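Local coordinates for putative rRNA methylase (Clostridium thermocellum ATCC 27405, PDB 3EEY) that binds S-adenosylmethionine and probably acts as a methyltransferase, with ribosomal RNA as its presumed substrate, at the interface of chains A and B. Numbering follows the deposited sequence. Chains: chain A/B, Putative rRNA methylase.

Contact 1: the interface of chains A and B. Residues chain A 157, 160-162, 165-167; chain B 171-174.
Where B:Asn174 reaches across to A:Val160, A:Phe165 and A:Val167, a two-fold interface pairs the end of one edge strand with the start of its copy and helps hold together the two copies of the deposited assembly. The amide of B:Asn174 makes several of the polar bonds. The residue's CG sits between the backbone N and the carbonyl carbon (chi1 75°), which carries the amide in over A:Val167. From there ND2 donates twice: to the carbonyl O of A:Phe165 at 2.9 Å, the acceptor lying in the amide plane, and to A:Val160 O, tilted from that plane. In both bonds the nitrogen stands above the carbonyl plane. OD1 has a weak bond from A:Val167 N at 3.4 Å and takes firmer support from water 1, 2.6 Å away, which also meets that N. Water 2 ties the main-chain O of B:Asn174 to A:Val160 O and A:Gln162 N. Against one face of the amide, A:Val167 CG2 packs 3.7 Å from B:Asn174 CG, while CG1 meets B:Ile173 CG1. The backbone bond from B:Ile173 N to A:Val167 O, 3.2 Å, continues the strand pairing. The structure alone does not show that the pair forms in solution; here the loop after strand 165-172 is fastened to its partner.

Contact 2: the interface of chains A and B. Residues chain A 169-173; chain B 167-170.
B:Arg169 and A:Asp171 face each other across an antiparallel strand pairing, with main-chain bonds in both directions. A:Asp171 N gives its hydrogen to B:Arg169 O at 2.9 Å, and B:Arg169 N returns one to A:Asp171 O. Further on, A:Ile173 N reaches B:Val167 O at 3.1 Å. On one face of this ladder the packing is tight: the ring atom CE1 of A:Phe172 lies 3.6 Å from CG of B:Gln168, their side chains running alongside each other with ring and amide planes 63° apart, and A:Thr170 CG2 touches the B:Gln168 amide. On the other face A:Ile173 CG1 presses on B:Val167 CG1 at 3.6 Å. Further along that face comes a polar, more widely spaced group. B:Arg169 leaves its backbone with CG anti to N (chi1 175°) and bends at chi3, bringing NH2 to A:Asp171 OD2 for a salt bridge of 3.0 Å. The oxygen is approached on its anti side, somewhat out of the carboxylate plane. A:Ile173 CG2 and A:Arg169 NH2 lie toward the rim on opposite guanidinium faces; the two guanidiniums are almost parallel, and the nearby carboxylate may ease their repulsion. Through this pairing the edge strands of the two copies join into one continuous sheet in the deposited assembly.

Contact 3: the interface of chains A and B. Residues chain A 174-176; chain B 158, 160, 162.
B:Gln162 reaches over the A:Asn174 to A:Ala176 segment, at the margin of the two-fold pair in the deposited assembly, which joins two S-adenosylmethionine-dependent methyltransferase domains of the rRNA methylase family. Its chain can be followed outward. CB lies 3.5 Å from the main-chain O of A:Asn174, with that residue's ND2 a little farther off. The turn into the position between backbone N and carbonyl carbon (chi1 59°) keeps CG near the same O, and the extended chain beyond it carries the amide over the next residue. CD sits 3.8 Å from A:Gln175 CA. At the tip the two branches part. OE1 accepts the backbone N-H of A:Ala176 at 3.0 Å, a fairly straight bond (164° at H) whose donor stands above the carbonyl plane rather than on a lone pair. NE2 turns to the A:Gln175 side chain and lies 3.7 Å from its CG; the two glutamines cross at about a right angle, their amide planes 31° apart. Nearer the root of B:Gln162, A:Asn174 ND2 donates to the carbonyl O of B:Val160 at 3.2 Å, coming from well above the carbonyl plane. A:Asn174 CB rests 3.4 Å from that same oxygen, with the helix-end carbonyl O of B:Lys158 more distant.

Contact 1: the interface of chains A and B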
ATOM      1  N   LEU A 157     -15.267  -5.571  -5.002  1.00 39.61           N
ATOM      2  CA  LEU A 157     -14.131  -6.048  -4.205  1.00 35.64           C
ATOM      3  C   LEU A 157     -14.245  -5.806  -2.700  1.00 33.47           C
ATOM      4  O   LEU A 157     -13.635  -6.538  -1.917  1.00 28.25           O
ATOM      5  CB  LEU A 157     -12.821  -5.484  -4.734  1.00 28.78           C
ATOM      6  CG  LEU A 157     -12.371  -6.047  -6.083  1.00 35.17           C
ATOM      7  CD1 LEU A 157     -11.158  -5.290  -6.567  1.00 23.11           C
ATOM      8  CD2 LEU A 157     -12.086  -7.536  -6.010  1.00 27.81           C
ATOM      9  N   VAL A 160     -15.752  -9.079  -1.072  1.00 34.55           N
ATOM     10  CA  VAL A 160     -14.971 -10.314  -1.069  1.00 31.38           C
ATOM     11  C   VAL A 160     -14.706 -10.800   0.366  1.00 34.11           C
ATOM     12  O   VAL A 160     -14.309 -10.015   1.231  1.00 42.29           O
ATOM     13  CB  VAL A 160     -13.656 -10.127  -1.889  1.00 27.40           C
ATOM     14  CG1 VAL A 160     -12.714 -11.310  -1.740  1.00 25.89           C
ATOM     15  CG2 VAL A 160     -13.973  -9.922  -3.365  1.00 22.76           C
ATOM     16  N   ASP A 161     -14.957 -12.088   0.610  1.00 39.19           N
ATOM     17  CA  ASP A 161     -14.806 -12.712   1.934  1.00 38.37           C
ATOM     18  C   ASP A 161     -13.401 -12.520   2.491  1.00 43.80           C
ATOM     19  O   ASP A 161     -12.435 -13.030   1.923  1.00 44.54           O
ATOM     20  CB  ASP A 161     -15.156 -14.208   1.858  1.00 42.52           C
ATOM     21  CG  ASP A 161     -15.267 -14.880   3.236  1.00 51.63           C
ATOM     22  OD1 ASP A 161     -15.149 -14.210   4.282  1.00 50.07           O
ATOM     23  OD2 ASP A 161     -15.486 -16.108   3.266  1.00 56.40           O
ATOM     24  N   GLN A 162     -13.313 -11.795   3.609  1.00 41.61           N
ATOM     25  CA  GLN A 162     -12.032 -11.452   4.236  1.00 43.78           C
ATOM     26  C   GLN A 162     -11.306 -12.642   4.847  1.00 42.47           C
ATOM     27  O   GLN A 162     -10.105 -12.572   5.104  1.00 48.76           O
ATOM     28  CB  GLN A 162     -12.199 -10.331   5.269  1.00 43.92           C
ATOM     29  CG  GLN A 162     -13.047 -10.687   6.483  1.00 51.81           C
ATOM     30  CD  GLN A 162     -13.134  -9.550   7.484  1.00 50.66           C
ATOM     31  OE1 GLN A 162     -14.160  -8.888   7.597  1.00 51.66           O
ATOM     32  NE2 GLN A 162     -12.049  -9.315   8.211  1.00 51.94           N
ATOM     33  N   PHE A 165      -9.764 -13.868   1.277  1.00 41.04           N
ATOM     34  CA  PHE A 165      -8.886 -12.933   0.557  1.00 30.68           C
ATOM     35  C   PHE A 165      -8.592 -11.668   1.346  1.00 32.15           C
ATOM     36  O   PHE A 165      -9.465 -11.122   2.024  1.00 32.18           O
ATOM     37  CB  PHE A 165      -9.480 -12.530  -0.805  1.00 34.79           C
ATOM     38  CG  PHE A 165      -9.732 -13.684  -1.748  1.00 38.88           C
ATOM     39  CD1 PHE A 165      -8.763 -14.070  -2.668  1.00 32.76           C
ATOM     40  CD2 PHE A 165     -10.950 -14.363  -1.740  1.00 32.36           C
ATOM     41  CE1 PHE A 165      -8.994 -15.134  -3.539  1.00 36.47           C
ATOM     42  CE2 PHE A 165     -11.189 -15.431  -2.607  1.00 33.69           C
ATOM     43  CZ  PHE A 165     -10.216 -15.814  -3.505  1.00 40.28           C
ATOM     44  N   ILE A 166      -7.348 -11.211   1.254  1.00 34.47           N
ATOM     45  CA  ILE A 166      -6.967  -9.850   1.645  1.00 36.12           C
ATOM     46  C   ILE A 166      -7.139  -8.940   0.432  1.00 32.99           C
ATOM     47  O   ILE A 166      -6.617  -9.232  -0.625  1.00 33.86           O
ATOM     48  CB  ILE A 166      -5.493  -9.765   2.127  1.00 36.91           C
ATOM     49  CG1 ILE A 166      -5.235 -10.732   3.285  1.00 41.95           C
ATOM     50  CG2 ILE A 166      -5.134  -8.343   2.552  1.00 31.25           C
ATOM     51  CD1 ILE A 166      -3.779 -10.805   3.714  1.00 35.97           C
ATOM     52  N   VAL A 167      -7.899  -7.861   0.575  1.00 38.63           N
ATOM     53  CA  VAL A 167      -8.044  -6.882  -0.502  1.00 33.75           C
ATOM     54  C   VAL A 167      -7.504  -5.531  -0.009  1.00 33.33           C
ATOM     55  O   VAL A 167      -8.060  -4.906   0.886  1.00 27.10           O
ATOM     56  CB  VAL A 167      -9.509  -6.767  -1.031  1.00 35.64           C
ATOM     57  CG1 VAL A 167      -9.586  -5.785  -2.203  1.00 19.99           C
ATOM     58  CG2 VAL A 167     -10.054  -8.132  -1.464  1.00 23.83           C
TER
ATOM     59  N   ASP B 171      -5.430   0.809   2.523  1.00 29.60           N
ATOM     60  CA  ASP B 171      -6.740   0.550   3.083  1.00 38.29           C
ATOM     61  C   ASP B 171      -7.137  -0.874   2.730  1.00 31.42           C
ATOM     62  O   ASP B 171      -6.964  -1.300   1.606  1.00 37.79           O
ATOM     63  CB  ASP B 171      -7.749   1.550   2.491  1.00 40.89           C
ATOM     64  CG  ASP B 171      -8.965   1.772   3.373  1.00 59.41           C
ATOM     65  OD1 ASP B 171      -9.145   1.053   4.383  1.00 73.83           O
ATOM     66  OD2 ASP B 171      -9.751   2.684   3.045  1.00 66.82           O
ATOM     67  N   PHE B 172      -7.650  -1.603   3.710  1.00 22.72           N
ATOM     68  CA  PHE B 172      -8.181  -2.951   3.506  1.00 31.30           C
ATOM     69  C   PHE B 172      -9.694  -2.905   3.395  1.00 33.97           C
ATOM     70  O   PHE B 172     -10.405  -2.859   4.400  1.00 38.22           O
ATOM     71  CB  PHE B 172      -7.720  -3.877   4.623  1.00 27.85           C
ATOM     72  CG  PHE B 172      -6.225  -3.967   4.721  1.00 35.38           C
ATOM     73  CD1 PHE B 172      -5.528  -4.878   3.942  1.00 25.56           C
ATOM     74  CD2 PHE B 172      -5.508  -3.103   5.558  1.00 25.29           C
ATOM     75  CE1 PHE B 172      -4.138  -4.949   4.003  1.00 33.43           C
ATOM     76  CE2 PHE B 172      -4.121  -3.168   5.627  1.00 32.98           C
ATOM     77  CZ  PHE B 172      -3.434  -4.093   4.855  1.00 35.00           C
ATOM     78  N   ILE B 173     -10.173  -2.910   2.153  1.00 37.04           N
ATOM     79  CA  ILE B 173     -11.542  -2.475   1.846  1.00 38.49           C
ATOM     80  C   ILE B 173     -12.620  -3.544   2.040  1.00 38.67           C
ATOM     81  O   ILE B 173     -13.807  -3.222   2.057  1.00 39.22           O
ATOM     82  CB  ILE B 173     -11.634  -1.844   0.430  1.00 39.47           C
ATOM     83  CG1 ILE B 173     -11.302  -2.868  -0.656  1.00 37.09           C
ATOM     84  CG2 ILE B 173     -10.695  -0.651   0.320  1.00 33.14           C
ATOM     85  CD1 ILE B 173     -11.548  -2.376  -2.074  1.00 37.31           C
ATOM     86  N   ASN B 174     -12.204  -4.799   2.192  1.00 35.34           N
ATOM     87  CA  ASN B 174     -13.134  -5.903   2.395  1.00 32.98           C
ATOM     88  C   ASN B 174     -13.205  -6.381   3.853  1.00 32.21           C
ATOM     89  O   ASN B 174     -13.851  -7.385   4.155  1.00 37.77           O
ATOM     90  CB  ASN B 174     -12.784  -7.053   1.459  1.00 29.84           C
ATOM     91  CG  ASN B 174     -11.562  -7.819   1.909  1.00 24.06           C
ATOM     92  OD1 ASN B 174     -10.640  -7.256   2.500  1.00 30.88           O
ATOM     93  ND2 ASN B 174     -11.551  -9.118   1.637  1.00 27.40           N
TER
HETATM   94  O   HOH W   1      -8.439  -7.818   3.720  1.00 34.89           O
HETATM   95  O   HOH W   2     -15.433  -9.964   4.271  1.00 36.67           O

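Contact 2: the interface of chains A and B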
ATOM      1  N   ARG A 169      -6.270  -1.682  -0.946  1.00 33.01           N
ATOM      2  CA  ARG A 169      -6.242  -0.559  -1.860  1.00 32.42           C
ATOM      3  C   ARG A 169      -5.131   0.436  -1.495  1.00 33.24           C
ATOM      4  O   ARG A 169      -4.955   0.778  -0.336  1.00 28.38           O
ATOM      5  CB  ARG A 169      -7.588   0.142  -1.879  1.00 31.24           C
ATOM      6  CG  ARG A 169      -7.678   1.208  -2.966  1.00 35.15           C
ATOM      7  CD  ARG A 169      -8.843   2.147  -2.754  1.00 21.09           C
ATOM      8  NE  ARG A 169      -8.970   2.623  -1.374  1.00 32.77           N
ATOM      9  CZ  ARG A 169     -10.090   3.142  -0.869  1.00 43.39           C
ATOM     10  NH1 ARG A 169     -11.172   3.260  -1.630  1.00 35.54           N
ATOM     11  NH2 ARG A 169     -10.134   3.546   0.390  1.00 41.26           N
ATOM     12  N   THR A 170      -4.386   0.878  -2.502  1.00 28.39           N
ATOM     13  CA  THR A 170      -3.349   1.873  -2.339  1.00 36.03           C
ATOM     14  C   THR A 170      -3.729   3.080  -3.201  1.00 33.91           C
ATOM     15  O   THR A 170      -4.109   2.925  -4.355  1.00 29.57           O
ATOM     16  CB  THR A 170      -1.958   1.296  -2.715  1.00 41.88           C
ATOM     17  OG1 THR A 170      -1.670   0.173  -1.872  1.00 45.13           O
ATOM     18  CG2 THR A 170      -0.862   2.327  -2.531  1.00 43.07           C
ATOM     19  N   ASP A 171      -3.624   4.271  -2.624  1.00 35.49           N
ATOM     20  CA  ASP A 171      -4.246   5.462  -3.161  1.00 38.59           C
ATOM     21  C   ASP A 171      -3.389   6.677  -2.814  1.00 36.59           C
ATOM     22  O   ASP A 171      -2.955   6.822  -1.679  1.00 42.22           O
ATOM     23  CB  ASP A 171      -5.636   5.608  -2.533  1.00 44.97           C
ATOM     24  CG  ASP A 171      -6.577   6.460  -3.358  1.00 63.14           C
ATOM     25  OD1 ASP A 171      -6.170   6.964  -4.433  1.00 79.14           O
ATOM     26  OD2 ASP A 171      -7.736   6.622  -2.921  1.00 64.94           O
ATOM     27  N   PHE A 172      -3.154   7.540  -3.799  1.00 28.23           N
ATOM     28  CA  PHE A 172      -2.430   8.789  -3.592  1.00 32.90           C
ATOM     29  C   PHE A 172      -3.413   9.933  -3.490  1.00 35.92           C
ATOM     30  O   PHE A 172      -3.946  10.399  -4.486  1.00 36.04           O
ATOM     31  CB  PHE A 172      -1.391   9.000  -4.689  1.00 25.38           C
ATOM     32  CG  PHE A 172      -0.384   7.885  -4.755  1.00 22.70           C
ATOM     33  CD1 PHE A 172       0.721   7.874  -3.904  1.00 32.99           C
ATOM     34  CD2 PHE A 172      -0.573   6.813  -5.628  1.00 28.50           C
ATOM     35  CE1 PHE A 172       1.652   6.818  -3.939  1.00 31.91           C
ATOM     36  CE2 PHE A 172       0.342   5.745  -5.659  1.00 35.68           C
ATOM     37  CZ  PHE A 172       1.447   5.755  -4.821  1.00 33.59           C
ATOM     38  N   ILE A 173      -3.650  10.365  -2.256  1.00 40.03           N
ATOM     39  CA  ILE A 173      -4.831  11.157  -1.928  1.00 38.89           C
ATOM     40  C   ILE A 173      -4.625  12.665  -2.074  1.00 40.13           C
ATOM     41  O   ILE A 173      -5.595  13.413  -2.060  1.00 35.55           O
ATOM     42  CB  ILE A 173      -5.397  10.794  -0.515  1.00 37.41           C
ATOM     43  CG1 ILE A 173      -4.381  11.111   0.585  1.00 42.88           C
ATOM     44  CG2 ILE A 173      -5.786   9.326  -0.463  1.00 33.59           C
ATOM     45  CD1 ILE A 173      -4.886  10.907   2.012  1.00 37.65           C
TER
ATOM     46  N   VAL B 167       1.486  11.759  -0.632  1.00 41.32           N
ATOM     47  CA  VAL B 167       0.632  11.223   0.436  1.00 32.03           C
ATOM     48  C   VAL B 167      -0.076   9.961  -0.065  1.00 32.46           C
ATOM     49  O   VAL B 167      -0.911  10.017  -0.959  1.00 21.85           O
ATOM     50  CB  VAL B 167      -0.351  12.273   0.968  1.00 36.74           C
ATOM     51  CG1 VAL B 167      -1.176  11.714   2.121  1.00 24.40           C
ATOM     52  CG2 VAL B 167       0.421  13.512   1.433  1.00 28.51           C
ATOM     53  N   GLN B 168       0.302   8.820   0.509  1.00 37.23           N
ATOM     54  CA  GLN B 168      -0.204   7.515   0.094  1.00 33.40           C
ATOM     55  C   GLN B 168      -1.091   6.906   1.166  1.00 26.36           C
ATOM     56  O   GLN B 168      -0.680   6.766   2.309  1.00 30.79           O
ATOM     57  CB  GLN B 168       0.973   6.569  -0.175  1.00 25.39           C
ATOM     58  CG  GLN B 168       0.595   5.263  -0.834  1.00 23.33           C
ATOM     59  CD  GLN B 168       1.618   4.180  -0.614  1.00 29.32           C
ATOM     60  OE1 GLN B 168       2.385   3.853  -1.509  1.00 40.69           O
ATOM     61  NE2 GLN B 168       1.642   3.618   0.581  1.00 29.49           N
ATOM     62  N   ARG B 169      -2.296   6.507   0.788  1.00 36.04           N
ATOM     63  CA  ARG B 169      -3.197   5.830   1.713  1.00 22.88           C
ATOM     64  C   ARG B 169      -3.314   4.350   1.394  1.00 19.13           C
ATOM     65  O   ARG B 169      -3.519   3.982   0.251  1.00 21.63           O
ATOM     66  CB  ARG B 169      -4.598   6.449   1.648  1.00 22.23           C
ATOM     67  CG  ARG B 169      -5.615   5.683   2.506  1.00 25.77           C
ATOM     68  CD  ARG B 169      -6.964   6.365   2.564  1.00 28.17           C
ATOM     69  NE  ARG B 169      -7.595   6.362   1.249  1.00 44.63           N
ATOM     70  CZ  ARG B 169      -8.744   6.956   0.951  1.00 50.25           C
ATOM     71  NH1 ARG B 169      -9.434   7.608   1.886  1.00 52.27           N
ATOM     72  NH2 ARG B 169      -9.207   6.884  -0.293  1.00 45.87           N
ATOM     73  N   THR B 170      -3.238   3.506   2.417  1.00 30.05           N
ATOM     74  CA  THR B 170      -3.364   2.067   2.258  1.00 31.32           C
ATOM     75  C   THR B 170      -4.537   1.593   3.115  1.00 26.79           C
ATOM     76  O   THR B 170      -4.605   1.913   4.285  1.00 16.80           O
ATOM     77  CB  THR B 170      -2.067   1.350   2.682  1.00 34.53           C
ATOM     78  OG1 THR B 170      -0.980   1.802   1.858  1.00 46.59           O
ATOM     79  CG2 THR B 170      -2.203  -0.144   2.544  1.00 36.91           C
TER

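Contact 3: the interface of chains A and B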
ATOM      1  N   ASN A 174      -3.371  13.097  -2.213  1.00 42.38           N
ATOM      2  CA  ASN A 174      -3.052  14.507  -2.408  1.00 39.36           C
ATOM      3  C   ASN A 174      -2.752  14.877  -3.864  1.00 43.84           C
ATOM      4  O   ASN A 174      -2.436  16.031  -4.169  1.00 46.89           O
ATOM      5  CB  ASN A 174      -1.910  14.941  -1.487  1.00 33.49           C
ATOM      6  CG  ASN A 174      -0.547  14.480  -1.972  1.00 40.09           C
ATOM      7  OD1 ASN A 174      -0.392  13.377  -2.498  1.00 46.35           O
ATOM      8  ND2 ASN A 174       0.462  15.316  -1.760  1.00 35.59           N
ATOM      9  N   GLN A 175      -2.851  13.888  -4.750  1.00 45.05           N
ATOM     10  CA  GLN A 175      -2.649  14.105  -6.180  1.00 43.47           C
ATOM     11  C   GLN A 175      -3.964  14.406  -6.878  1.00 46.92           C
ATOM     12  O   GLN A 175      -4.992  13.801  -6.577  1.00 52.56           O
ATOM     13  CB  GLN A 175      -1.975  12.895  -6.832  1.00 36.70           C
ATOM     14  CG  GLN A 175      -0.518  12.708  -6.453  1.00 39.00           C
ATOM     15  CD  GLN A 175       0.116  11.510  -7.129  1.00 45.69           C
ATOM     16  OE1 GLN A 175      -0.219  11.174  -8.266  1.00 50.64           O
ATOM     17  NE2 GLN A 175       1.041  10.854  -6.430  1.00 47.68           N
ATOM     18  N   ALA A 176      -3.922  15.363  -7.801  1.00 55.13           N
ATOM     19  CA  ALA A 176      -5.068  15.681  -8.644  1.00 57.01           C
ATOM     20  C   ALA A 176      -4.968  14.902  -9.951  1.00 54.86           C
ATOM     21  O   ALA A 176      -3.962  14.214 -10.192  1.00 53.29           O
ATOM     22  CB  ALA A 176      -5.122  17.182  -8.916  1.00 58.50           C
TER
ATOM     23  N   LYS B 158      -5.361  15.521   2.192  1.00 40.32           N
ATOM     24  CA  LYS B 158      -5.743  15.633   0.784  0.50 44.29           C
ATOM     25  C   LYS B 158      -5.324  16.976   0.182  1.00 42.05           C
ATOM     26  O   LYS B 158      -5.170  17.085  -1.038  1.00 42.23           O
ATOM     27  CB  LYS B 158      -7.245  15.395   0.597  0.50 41.51           C
ATOM     28  CG  LYS B 158      -7.634  13.924   0.622  0.50 47.47           C
ATOM     29  CD  LYS B 158      -9.138  13.730   0.538  0.50 48.43           C
ATOM     30  CE  LYS B 158      -9.525  12.260   0.708  0.50 54.70           C
ATOM     31  NZ  LYS B 158      -9.110  11.418  -0.452  0.50 60.52           N
ATOM     32  N   VAL B 160      -2.452  18.666   0.945  1.00 38.06           N
ATOM     33  CA  VAL B 160      -0.997  18.797   0.919  1.00 36.69           C
ATOM     34  C   VAL B 160      -0.483  18.904  -0.527  1.00 38.53           C
ATOM     35  O   VAL B 160      -0.950  18.188  -1.407  1.00 45.11           O
ATOM     36  CB  VAL B 160      -0.327  17.630   1.701  1.00 35.18           C
ATOM     37  CG1 VAL B 160       1.190  17.670   1.563  1.00 32.43           C
ATOM     38  CG2 VAL B 160      -0.718  17.683   3.190  1.00 25.73           C
ATOM     39  N   GLN B 162       1.247  18.341  -3.761  1.00 46.54           N
ATOM     40  CA  GLN B 162       1.785  17.124  -4.379  1.00 43.96           C
ATOM     41  C   GLN B 162       3.181  17.302  -4.960  1.00 46.83           C
ATOM     42  O   GLN B 162       3.918  16.326  -5.136  1.00 44.43           O
ATOM     43  CB  GLN B 162       0.826  16.559  -5.431  1.00 43.72           C
ATOM     44  CG  GLN B 162       0.493  17.491  -6.588  1.00 51.29           C
ATOM     45  CD  GLN B 162      -0.414  16.830  -7.603  1.00 54.50           C
ATOM     46  OE1 GLN B 162      -1.593  17.177  -7.715  1.00 52.11           O
ATOM     47  NE2 GLN B 162       0.124  15.855  -8.335  1.00 48.81           N
TER

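The three contacts follow one line along the paired edge strands 165-172. Contact 2 lies in the middle, its centre of C-alpha atoms about 16 Å from that of contact 1 and about 10 Å from that of contact 3, while contacts 1 and 3 are about 25 Å apart. A:Ile173 extends the ladder of contact 2 toward contact 3, as B:Ile173 does in contact 1. Contacts 1 and 3 are two-fold counterparts at opposite ends of the pairing: B:Asn174 meets A:Val160 in contact 1, A:Asn174 meets B:Val160 in contact 3. Shared sheet and side-chain amide bonds at both ends suggest, if the pair is the biological one, a dimer held along the whole strand.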